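PDB 2OG5: L-asparagine oxygenase from Streptomyces coelicolor, which catalyses the iron(II)- and 2-oxoglutarate-dependent 3-hydroxylation of L-asparagine to (2S,3S)-3-hydroxyasparagine, a building block of the calcium-dependent antibiotic. Local coordinates for residues G141-E149 / A345-A353; D190-P201 / T323-T334. All blocks are in the same frame, centred on the assembly; numbering follows the deposited sequence. Where two conformers were deposited one is given.

Contact 1: residues G141-E149 / A345-A353; sequences GDPGAFLPE and ADGYVLGAA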
loop_
_atom_site.group_PDB
_atom_site.type_symbol
_atom_site.label_atom_id
_atom_site.label_comp_id
_atom_site.label_asym_id
_atom_site.label_seq_id
_atom_site.Cartn_x
_atom_site.Cartn_y
_atom_site.Cartn_z
ATOM N N GLY A 141 -3.123 7.744 10.469
ATOM C CA GLY A 141 -4.573 7.596 10.535
ATOM C C GLY A 141 -4.834 6.408 11.434
ATOM O O GLY A 141 -4.533 6.471 12.621
ATOM N N ASP A 142 -5.399 5.341 10.876
ATOM C CA ASP A 142 -5.527 4.054 11.569
ATOM C C ASP A 142 -5.329 2.944 10.569
ATOM O O ASP A 142 -5.588 3.115 9.383
ATOM C CB ASP A 142 -6.914 3.919 12.189
ATOM C CG ASP A 142 -7.109 4.859 13.359
ATOM O OD1 ASP A 142 -6.544 4.581 14.441
ATOM O OD2 ASP A 142 -7.792 5.890 13.203
ATOM N N PRO A 143 -4.864 1.779 11.037
ATOM C CA PRO A 143 -4.791 0.661 10.118
ATOM C C PRO A 143 -6.181 0.131 9.816
ATOM O O PRO A 143 -7.104 0.332 10.592
ATOM C CB PRO A 143 -3.982 -0.372 10.893
ATOM C CG PRO A 143 -4.315 -0.084 12.325
ATOM C CD PRO A 143 -4.452 1.417 12.405
ATOM N N GLY A 144 -6.304 -0.558 8.691
ATOM C CA GLY A 144 -7.546 -1.204 8.319
ATOM C C GLY A 144 -7.304 -2.342 7.354
ATOM O O GLY A 144 -6.267 -2.417 6.696
ATOM N N ALA A 145 -8.272 -3.242 7.274
ATOM C CA ALA A 145 -8.224 -4.337 6.307
ATOM C C ALA A 145 -9.632 -4.763 5.954
ATOM O O ALA A 145 -10.588 -4.305 6.562
ATOM C CB ALA A 145 -7.416 -5.502 6.827
ATOM N N PHE A 146 -9.740 -5.620 4.941
ATOM C CA PHE A 146 -11.030 -6.002 4.374
ATOM C C PHE A 146 -11.216 -7.489 4.569
ATOM O O PHE A 146 -10.342 -8.265 4.220
ATOM C CB PHE A 146 -11.067 -5.645 2.883
ATOM C CG PHE A 146 -10.811 -4.192 2.634
ATOM C CD1 PHE A 146 -11.855 -3.294 2.573
ATOM C CD2 PHE A 146 -9.505 -3.711 2.539
ATOM C CE1 PHE A 146 -11.619 -1.936 2.384
ATOM C CE2 PHE A 146 -9.262 -2.352 2.351
ATOM C CZ PHE A 146 -10.318 -1.471 2.278
ATOM N N LEU A 147 -12.359 -7.879 5.130
ATOM C CA LEU A 147 -12.571 -9.283 5.499
ATOM C C LEU A 147 -12.329 -10.261 4.327
ATOM O O LEU A 147 -11.703 -11.322 4.510
ATOM C CB LEU A 147 -13.965 -9.450 6.100
ATOM C CG LEU A 147 -14.288 -10.849 6.629
ATOM C CD1 LEU A 147 -13.234 -11.319 7.639
ATOM C CD2 LEU A 147 -15.682 -10.916 7.238
ATOM N N PRO A 148 -12.816 -9.933 3.117
ATOM C CA PRO A 148 -12.595 -10.853 1.989
ATOM C C PRO A 148 -11.195 -10.916 1.375
ATOM O O PRO A 148 -10.974 -11.701 0.437
ATOM C CB PRO A 148 -13.581 -10.340 0.927
ATOM C CG PRO A 148 -14.537 -9.516 1.653
ATOM C CD PRO A 148 -13.724 -8.850 2.720
ATOM N N GLU A 149 -10.260 -10.111 1.879
ATOM C CA GLU A 149 -8.901 -10.065 1.337
ATOM C C GLU A 149 -7.888 -10.363 2.452
ATOM O O GLU A 149 -7.809 -9.634 3.446
ATOM C CB GLU A 149 -8.656 -8.686 0.724
ATOM C CG GLU A 149 -7.229 -8.377 0.319
ATOM C CD GLU A 149 -7.040 -6.931 -0.114
ATOM O OE1 GLU A 149 -7.485 -6.008 0.613
ATOM O OE2 GLU A 149 -6.424 -6.725 -1.187
ATOM N N ALA A 345 -18.421 -3.776 15.862
ATOM C CA ALA A 345 -17.803 -3.493 17.153
ATOM C C ALA A 345 -16.749 -2.385 17.097
ATOM O O ALA A 345 -15.868 -2.338 17.948
ATOM C CB ALA A 345 -17.178 -4.767 17.711
ATOM N N ASP A 346 -16.830 -1.528 16.084
ATOM C CA ASP A 346 -15.855 -0.450 15.900
ATOM C C ASP A 346 -14.442 -1.038 15.777
ATOM O O ASP A 346 -13.469 -0.469 16.273
ATOM C CB ASP A 346 -15.959 0.562 17.060
ATOM C CG ASP A 346 -15.201 1.855 16.802
ATOM O OD1 ASP A 346 -15.019 2.225 15.638
ATOM O OD2 ASP A 346 -14.816 2.513 17.794
ATOM N N GLY A 347 -14.326 -2.178 15.106
ATOM C CA GLY A 347 -13.032 -2.805 14.887
ATOM C C GLY A 347 -12.306 -2.260 13.667
ATOM O O GLY A 347 -12.655 -1.214 13.139
ATOM N N TYR A 348 -11.279 -2.975 13.237
ATOM C CA TYR A 348 -10.411 -2.524 12.155
ATOM C C TYR A 348 -10.627 -3.307 10.860
ATOM O O TYR A 348 -9.917 -3.080 9.883
ATOM C CB TYR A 348 -8.947 -2.631 12.581
ATOM C CG TYR A 348 -8.599 -1.726 13.738
ATOM C CD1 TYR A 348 -8.314 -0.376 13.525
ATOM C CD2 TYR A 348 -8.595 -2.197 15.045
ATOM C CE1 TYR A 348 -8.002 0.451 14.568
ATOM C CE2 TYR A 348 -8.280 -1.355 16.111
ATOM C CZ TYR A 348 -7.984 -0.034 15.863
ATOM O OH TYR A 348 -7.682 0.809 16.903
ATOM N N VAL A 349 -11.601 -4.217 10.859
ATOM C CA VAL A 349 -11.857 -5.073 9.702
ATOM C C VAL A 349 -13.174 -4.661 9.049
ATOM O O VAL A 349 -14.238 -4.737 9.665
ATOM C CB VAL A 349 -11.908 -6.555 10.111
ATOM C CG1 VAL A 349 -12.214 -7.453 8.896
ATOM C CG2 VAL A 349 -10.599 -6.965 10.792
ATOM N N LEU A 350 -13.083 -4.212 7.796
ATOM C CA LEU A 350 -14.230 -3.741 7.043
ATOM C C LEU A 350 -14.874 -4.896 6.292
ATOM O O LEU A 350 -14.187 -5.678 5.618
ATOM C CB LEU A 350 -13.810 -2.652 6.039
ATOM C CG LEU A 350 -13.472 -1.256 6.587
ATOM C CD1 LEU A 350 -12.132 -1.230 7.298
ATOM C CD2 LEU A 350 -13.444 -0.259 5.426
ATOM N N GLY A 351 -16.189 -5.011 6.432
ATOM C CA GLY A 351 -16.962 -5.986 5.673
ATOM C C GLY A 351 -18.070 -5.271 4.934
ATOM O O GLY A 351 -17.884 -4.145 4.458
ATOM N N ALA A 352 -19.230 -5.905 4.850
ATOM C CA ALA A 352 -20.355 -5.350 4.104
ATOM C C ALA A 352 -21.065 -4.275 4.912
ATOM O O ALA A 352 -21.112 -4.332 6.143
ATOM C CB ALA A 352 -21.335 -6.452 3.751
ATOM N N ALA A 353 -21.613 -3.287 4.216
ATOM C CA ALA A 353 -22.633 -2.417 4.800
ATOM C C ALA A 353 -23.965 -2.849 4.197
ATOM O O ALA A 353 -23.991 -3.755 3.360
ATOM C CB ALA A 353 -22.341 -0.964 4.483
#
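Ala145 and Leu350 are joined by the straightest bond of this contact. Leu350 N gives its hydrogen to Ala145 O at 2.8 Å, with an N-H...O angle of 176°. Two more backbone bonds flank it. Ala145 N binds Tyr348 O at 3.1 Å, and Leu147 N binds Leu350 O at 2.9 Å. Ala145 thus bonds to Tyr348 and Leu350, the residues before and after Val349. Leu350 bonds to Ala145 and Leu147, on either side of Phe146. This is the ladder of a parallel beta pair.

The side chains add apolar contacts. On one face Phe146 and Leu350 lie side by side and point the same way, and Phe146 CE1 is 3.9 Å from Leu350 CD2. Leu350 CD1 lies 3.5 Å from Ala145 O. Val349 CG1, anti to its backbone N (chi1 179°), crosses Leu147 at an angle, 3.9 Å from its CB. Before the strand, the Tyr348 ring lies with its edge to Pro143 O, CD1 3.3 Å from that oxygen. This carbonyl is buried by the contact and has no hydrogen-bond partner in the model.

The pairing adds the short C-terminal strand 349-350 to the main sheet of the jelly roll. Strand 142-146 is bonded on its other side to strand 326-333, through Asp142 with Leu333 and Gly144 with Phe331. A type I turn from Phe146 to Glu149, closed by Glu149 N to Phe146 O at 3.0 Å, then leads the chain to the asparagine-binding Glu149. Further out, Arg73 holds the Tyr348 hydroxyl by a hydrogen bond and Asp142 by a salt bridge. His185 meets the Phe146 ring edge-to-face, and Asn182 of the asparagine site touches Phe146.

Contact 2: residues D190-P201 / T323-T334; sequences DFVMLLCLRADP and TDRWLQRTFVLT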
loop_
_atom_site.group_PDB
_atom_site.type_symbol
_atom_site.label_atom_id
_atom_site.label_comp_id
_atom_site.label_asym_id
_atom_site.label_seq_id
_atom_site.Cartn_x
_atom_site.Cartn_y
_atom_site.Cartn_z
ATOM N N ASP A 190 -6.422 4.735 2.003
ATOM C CA ASP A 190 -5.916 6.076 1.708
ATOM C C ASP A 190 -4.414 6.044 1.480
ATOM O O ASP A 190 -3.921 6.694 0.555
ATOM C CB ASP A 190 -6.326 7.023 2.817
ATOM C CG ASP A 190 -7.838 7.129 2.923
ATOM O OD1 ASP A 190 -8.471 7.589 1.953
ATOM O OD2 ASP A 190 -8.411 6.689 3.946
ATOM N N PHE A 191 -3.693 5.276 2.297
ATOM C CA PHE A 191 -2.277 4.968 2.047
ATOM C C PHE A 191 -2.071 3.466 2.023
ATOM O O PHE A 191 -2.735 2.733 2.770
ATOM C CB PHE A 191 -1.345 5.582 3.098
ATOM C CG PHE A 191 -1.461 7.068 3.217
ATOM C CD1 PHE A 191 -0.822 7.913 2.316
ATOM C CD2 PHE A 191 -2.187 7.633 4.246
ATOM C CE1 PHE A 191 -0.944 9.278 2.423
ATOM C CE2 PHE A 191 -2.298 9.012 4.364
ATOM C CZ PHE A 191 -1.686 9.830 3.438
ATOM N N VAL A 192 -1.123 3.022 1.196
ATOM C CA VAL A 192 -0.646 1.645 1.206
ATOM C C VAL A 192 0.821 1.669 1.616
ATOM O O VAL A 192 1.622 2.382 1.001
ATOM C CB VAL A 192 -0.763 0.998 -0.180
ATOM C CG1 VAL A 192 -0.212 -0.441 -0.164
ATOM C CG2 VAL A 192 -2.224 1.009 -0.644
ATOM N N MET A 193 1.143 0.937 2.681
ATOM C CA MET A 193 2.503 0.867 3.214
ATOM C C MET A 193 3.100 -0.493 2.937
ATOM O O MET A 193 2.459 -1.513 3.201
ATOM C CB MET A 193 2.495 1.117 4.721
ATOM C CG MET A 193 1.879 2.449 5.084
ATOM S SD MET A 193 2.167 2.913 6.802
ATOM C CE MET A 193 1.290 1.606 7.619
ATOM N N LEU A 194 4.327 -0.496 2.409
ATOM C CA LEU A 194 5.050 -1.714 2.094
ATOM C C LEU A 194 6.405 -1.688 2.795
ATOM O O LEU A 194 7.260 -0.854 2.459
ATOM C CB LEU A 194 5.267 -1.795 0.591
ATOM C CG LEU A 194 4.009 -1.946 -0.260
ATOM C CD1 LEU A 194 4.336 -1.716 -1.737
ATOM C CD2 LEU A 194 3.408 -3.319 -0.030
ATOM N N LEU A 195 6.580 -2.570 3.776
ATOM C CA LEU A 195 7.843 -2.692 4.509
ATOM C C LEU A 195 8.622 -3.874 3.951
ATOM O O LEU A 195 8.117 -4.997 3.922
ATOM C CB LEU A 195 7.585 -2.903 6.003
ATOM C CG LEU A 195 8.790 -3.126 6.919
ATOM C CD1 LEU A 195 9.694 -1.883 6.964
ATOM C CD2 LEU A 195 8.321 -3.537 8.309
ATOM N N CYS A 196 9.856 -3.628 3.528
ATOM C CA CYS A 196 10.670 -4.691 2.958
ATOM C C CYS A 196 11.409 -5.452 4.052
ATOM O O CYS A 196 12.170 -4.872 4.823
ATOM C CB CYS A 196 11.668 -4.121 1.962
ATOM S SG CYS A 196 12.762 -5.373 1.253
ATOM N N LEU A 197 11.171 -6.756 4.109
ATOM C CA LEU A 197 11.893 -7.639 5.021
ATOM C C LEU A 197 13.087 -8.294 4.336
ATOM O O LEU A 197 14.149 -8.449 4.930
ATOM C CB LEU A 197 10.959 -8.726 5.552
ATOM C CG LEU A 197 9.778 -8.266 6.408
ATOM C CD1 LEU A 197 9.010 -9.472 6.928
ATOM C CD2 LEU A 197 10.198 -7.366 7.556
ATOM N N ARG A 198 12.895 -8.683 3.084
ATOM C CA ARG A 198 13.938 -9.342 2.309
ATOM C C ARG A 198 13.792 -8.851 0.873
ATOM O O ARG A 198 12.699 -8.893 0.313
ATOM C CB ARG A 198 13.757 -10.857 2.409
ATOM C CG ARG A 198 14.823 -11.678 1.742
ATOM C CD ARG A 198 14.691 -13.151 2.093
ATOM N NE ARG A 198 15.183 -13.449 3.442
ATOM C CZ ARG A 198 14.545 -14.177 4.359
ATOM N NH1 ARG A 198 13.355 -14.714 4.120
ATOM N NH2 ARG A 198 15.124 -14.385 5.531
ATOM N N ALA A 199 14.875 -8.345 0.293
ATOM C CA ALA A 199 14.856 -7.877 -1.081
ATOM C C ALA A 199 14.734 -9.048 -2.051
ATOM O O ALA A 199 15.079 -10.173 -1.724
ATOM C CB ALA A 199 16.107 -7.066 -1.382
ATOM N N ASP A 200 14.231 -8.770 -3.250
ATOM C CA ASP A 200 14.299 -9.741 -4.347
ATOM C C ASP A 200 15.761 -9.987 -4.682
ATOM O O ASP A 200 16.415 -9.092 -5.201
ATOM C CB ASP A 200 13.601 -9.210 -5.597
ATOM C CG ASP A 200 13.905 -10.028 -6.846
ATOM O OD1 ASP A 200 14.100 -11.259 -6.767
ATOM O OD2 ASP A 200 13.967 -9.414 -7.933
ATOM N N PRO A 201 16.273 -11.200 -4.416
ATOM C CA PRO A 201 17.690 -11.431 -4.677
ATOM C C PRO A 201 18.048 -11.467 -6.161
ATOM O O PRO A 201 19.236 -11.358 -6.493
ATOM C CB PRO A 201 17.927 -12.804 -4.048
ATOM C CG PRO A 201 16.637 -13.499 -4.164
ATOM C CD PRO A 201 15.616 -12.418 -3.907
ATOM N N THR A 323 14.404 -17.739 -0.110
ATOM C CA THR A 323 15.229 -16.524 -0.181
ATOM C C THR A 323 14.567 -15.397 -0.987
ATOM O O THR A 323 15.153 -14.339 -1.178
ATOM C CB THR A 323 16.640 -16.811 -0.770
ATOM O OG1 THR A 323 16.552 -17.105 -2.168
ATOM C CG2 THR A 323 17.315 -17.995 -0.042
ATOM N N ASP A 324 13.349 -15.626 -1.462
ATOM C CA ASP A 324 12.658 -14.643 -2.295
ATOM C C ASP A 324 12.212 -13.376 -1.563
ATOM O O ASP A 324 12.167 -13.317 -0.335
ATOM C CB ASP A 324 11.431 -15.272 -2.973
ATOM C CG ASP A 324 11.803 -16.244 -4.078
ATOM O OD1 ASP A 324 12.480 -15.815 -5.043
ATOM O OD2 ASP A 324 11.382 -17.411 -3.997
ATOM N N ARG A 325 11.904 -12.374 -2.388
ATOM C CA ARG A 325 11.303 -11.100 -1.989
ATOM C C ARG A 325 10.219 -11.287 -0.935
ATOM O O ARG A 325 9.332 -12.103 -1.120
ATOM C CB ARG A 325 10.685 -10.478 -3.249
ATOM C CG ARG A 325 10.163 -9.055 -3.142
ATOM C CD ARG A 325 9.646 -8.624 -4.522
ATOM N NE ARG A 325 9.330 -7.200 -4.660
ATOM C CZ ARG A 325 8.107 -6.679 -4.622
ATOM N NH1 ARG A 325 7.038 -7.438 -4.402
ATOM N NH2 ARG A 325 7.950 -5.382 -4.784
ATOM N N TRP A 326 10.273 -10.503 0.137
ATOM C CA TRP A 326 9.282 -10.565 1.214
ATOM C C TRP A 326 8.990 -9.143 1.672
ATOM O O TRP A 326 9.864 -8.498 2.271
ATOM C CB TRP A 326 9.816 -11.387 2.390
ATOM C CG TRP A 326 8.821 -11.698 3.481
ATOM C CD1 TRP A 326 7.519 -11.264 3.578
ATOM C CD2 TRP A 326 9.060 -12.488 4.654
ATOM N NE1 TRP A 326 6.944 -11.756 4.714
ATOM C CE2 TRP A 326 7.862 -12.505 5.397
ATOM C CE3 TRP A 326 10.164 -13.202 5.138
ATOM C CZ2 TRP A 326 7.736 -13.200 6.595
ATOM C CZ3 TRP A 326 10.035 -13.894 6.344
ATOM C CH2 TRP A 326 8.827 -13.882 7.054
ATOM N N LEU A 327 7.792 -8.648 1.370
ATOM C CA LEU A 327 7.307 -7.391 1.951
ATOM C C LEU A 327 6.167 -7.709 2.893
ATOM O O LEU A 327 5.500 -8.730 2.748
ATOM C CB LEU A 327 6.787 -6.409 0.895
ATOM C CG LEU A 327 7.534 -6.274 -0.417
ATOM C CD1 LEU A 327 6.836 -5.282 -1.351
ATOM C CD2 LEU A 327 8.992 -5.870 -0.200
ATOM N N GLN A 328 5.938 -6.824 3.857
ATOM C CA GLN A 328 4.689 -6.833 4.611
ATOM C C GLN A 328 3.945 -5.522 4.356
ATOM O O GLN A 328 4.553 -4.458 4.212
ATOM C CB GLN A 328 4.934 -7.102 6.092
ATOM C CG GLN A 328 5.357 -8.556 6.291
ATOM C CD GLN A 328 5.517 -8.986 7.727
ATOM O OE1 GLN A 328 5.970 -8.217 8.588
ATOM N NE2 GLN A 328 5.180 -10.246 7.992
ATOM N N ARG A 329 2.625 -5.639 4.253
ATOM C CA ARG A 329 1.777 -4.561 3.811
ATOM C C ARG A 329 0.703 -4.256 4.843
ATOM O O ARG A 329 0.057 -5.155 5.378
ATOM C CB ARG A 329 1.104 -4.945 2.495
ATOM C CG ARG A 329 0.276 -3.820 1.894
ATOM C CD ARG A 329 -0.341 -4.240 0.606
ATOM N NE ARG A 329 -1.321 -5.292 0.815
ATOM C CZ ARG A 329 -1.892 -5.986 -0.160
ATOM N NH1 ARG A 329 -1.578 -5.759 -1.423
ATOM N NH2 ARG A 329 -2.766 -6.936 0.144
ATOM N N THR A 330 0.495 -2.962 5.084
ATOM C CA THR A 330 -0.613 -2.479 5.891
ATOM C C THR A 330 -1.272 -1.287 5.211
ATOM O O THR A 330 -0.593 -0.412 4.671
ATOM C CB THR A 330 -0.139 -2.078 7.285
ATOM O OG1 THR A 330 0.296 -3.258 7.950
ATOM C CG2 THR A 330 -1.240 -1.416 8.098
ATOM N N PHE A 331 -2.603 -1.300 5.217
ATOM C CA PHE A 331 -3.422 -0.202 4.710
ATOM C C PHE A 331 -3.718 0.809 5.803
ATOM O O PHE A 331 -3.919 0.440 6.970
ATOM C CB PHE A 331 -4.750 -0.726 4.186
ATOM C CG PHE A 331 -4.630 -1.771 3.104
ATOM C CD1 PHE A 331 -3.708 -1.645 2.084
ATOM C CD2 PHE A 331 -5.466 -2.882 3.107
ATOM C CE1 PHE A 331 -3.617 -2.592 1.086
ATOM C CE2 PHE A 331 -5.377 -3.843 2.112
ATOM C CZ PHE A 331 -4.460 -3.688 1.093
ATOM N N VAL A 332 -3.763 2.086 5.425
ATOM C CA VAL A 332 -4.136 3.167 6.329
ATOM C C VAL A 332 -5.392 3.869 5.849
ATOM O O VAL A 332 -5.516 4.194 4.664
ATOM C CB VAL A 332 -3.015 4.203 6.420
ATOM C CG1 VAL A 332 -3.356 5.282 7.441
ATOM C CG2 VAL A 332 -1.697 3.512 6.777
ATOM N N LEU A 333 -6.308 4.088 6.790
ATOM C CA LEU A 333 -7.489 4.900 6.597
ATOM C C LEU A 333 -7.270 6.222 7.333
ATOM O O LEU A 333 -7.003 6.246 8.533
ATOM C CB LEU A 333 -8.740 4.169 7.104
ATOM C CG LEU A 333 -9.051 2.880 6.327
ATOM C CD1 LEU A 333 -10.108 2.023 7.059
ATOM C CD2 LEU A 333 -9.499 3.177 4.909
ATOM N N THR A 334 -7.340 7.321 6.585
ATOM C CA THR A 334 -7.108 8.642 7.161
ATOM C C THR A 334 -8.223 9.095 8.089
ATOM O O THR A 334 -7.970 9.884 8.986
ATOM C CB THR A 334 -6.914 9.685 6.067
ATOM O OG1 THR A 334 -7.881 9.475 5.028
ATOM C CG2 THR A 334 -5.509 9.561 5.493
HETATM O O HOH W 1 12.428 -12.983 -5.205
#
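Leu197 packs a methyl on the face of the Trp326 indole. Its CD1 sits over the five-membered ring, 3.7 Å from the centroid and 14° off the normal, a CH-pi contact. The same methyl also touches the Gln328 amide carbon, CD, at 3.6 Å, so it sits in the corner of the two groups. Arg198 comes to the indole from another side: NH1 lies at the ring edge, 3.7 Å from Trp326 CE3. NH1 is hydrogen-bonded to Thr115. Asp157 takes both Trp326 NE1 and Gln328 NE2.

Further along this face, Met193 and Thr330 run side by side. The bend at the end of the Met193 chain (chi3 -64°) brings CE to 3.6 Å from Val332 CG2. On the opposite face Leu194 CD2 lies alongside the aliphatic part of Arg329, 3.7 Å from CG. Phe331 CZ lies over one face of the Arg329 guanidinium, offset toward its rim.

The backbones form an antiparallel ladder in the jelly roll, with a classic bulge at each end. Leu197 and Arg198 both bond Trp326 O, and Asp190 and Phe191 both bond Val332 O. Beyond the second bulge, Thr334 N meets Asp190 OD2 at 2.9 Å, from above the carboxylate plane. At the other end a water donates to Asp200 OD1 and Asp324 OD1 and accepts from Arg325 N.

Arg325, just before the strand, binds 2-oxoglutarate. Arg329, on the face of Leu194, binds asparagine and is hydrogen-bonded to Gln156. Leu194 along the Arg329 carbons and Phe331 on its guanidinium probably limit how far that group can swing in the substrate pocket.

Overall arrangement
Both contacts belong to the same mixed sheet. Strand 142-146 lies beside strand 326-333, so the two pairings share a border. Contact 2 is the buried one, near the centre of the chain. Contact 1 lies further out and is partly buried, and contact 2 is nested inside the loop it closes. Contact 1 is a short parallel pairing that rests on three backbone bonds and a few apolar touches. Contact 2 is long and antiparallel, with eleven hydrogen bonds, ten of them backbone to backbone, and packed side chains on both faces. It carries two substrate-binding arginines. The contacts meet again near the asparagine site, where Glu149 packs on Phe331.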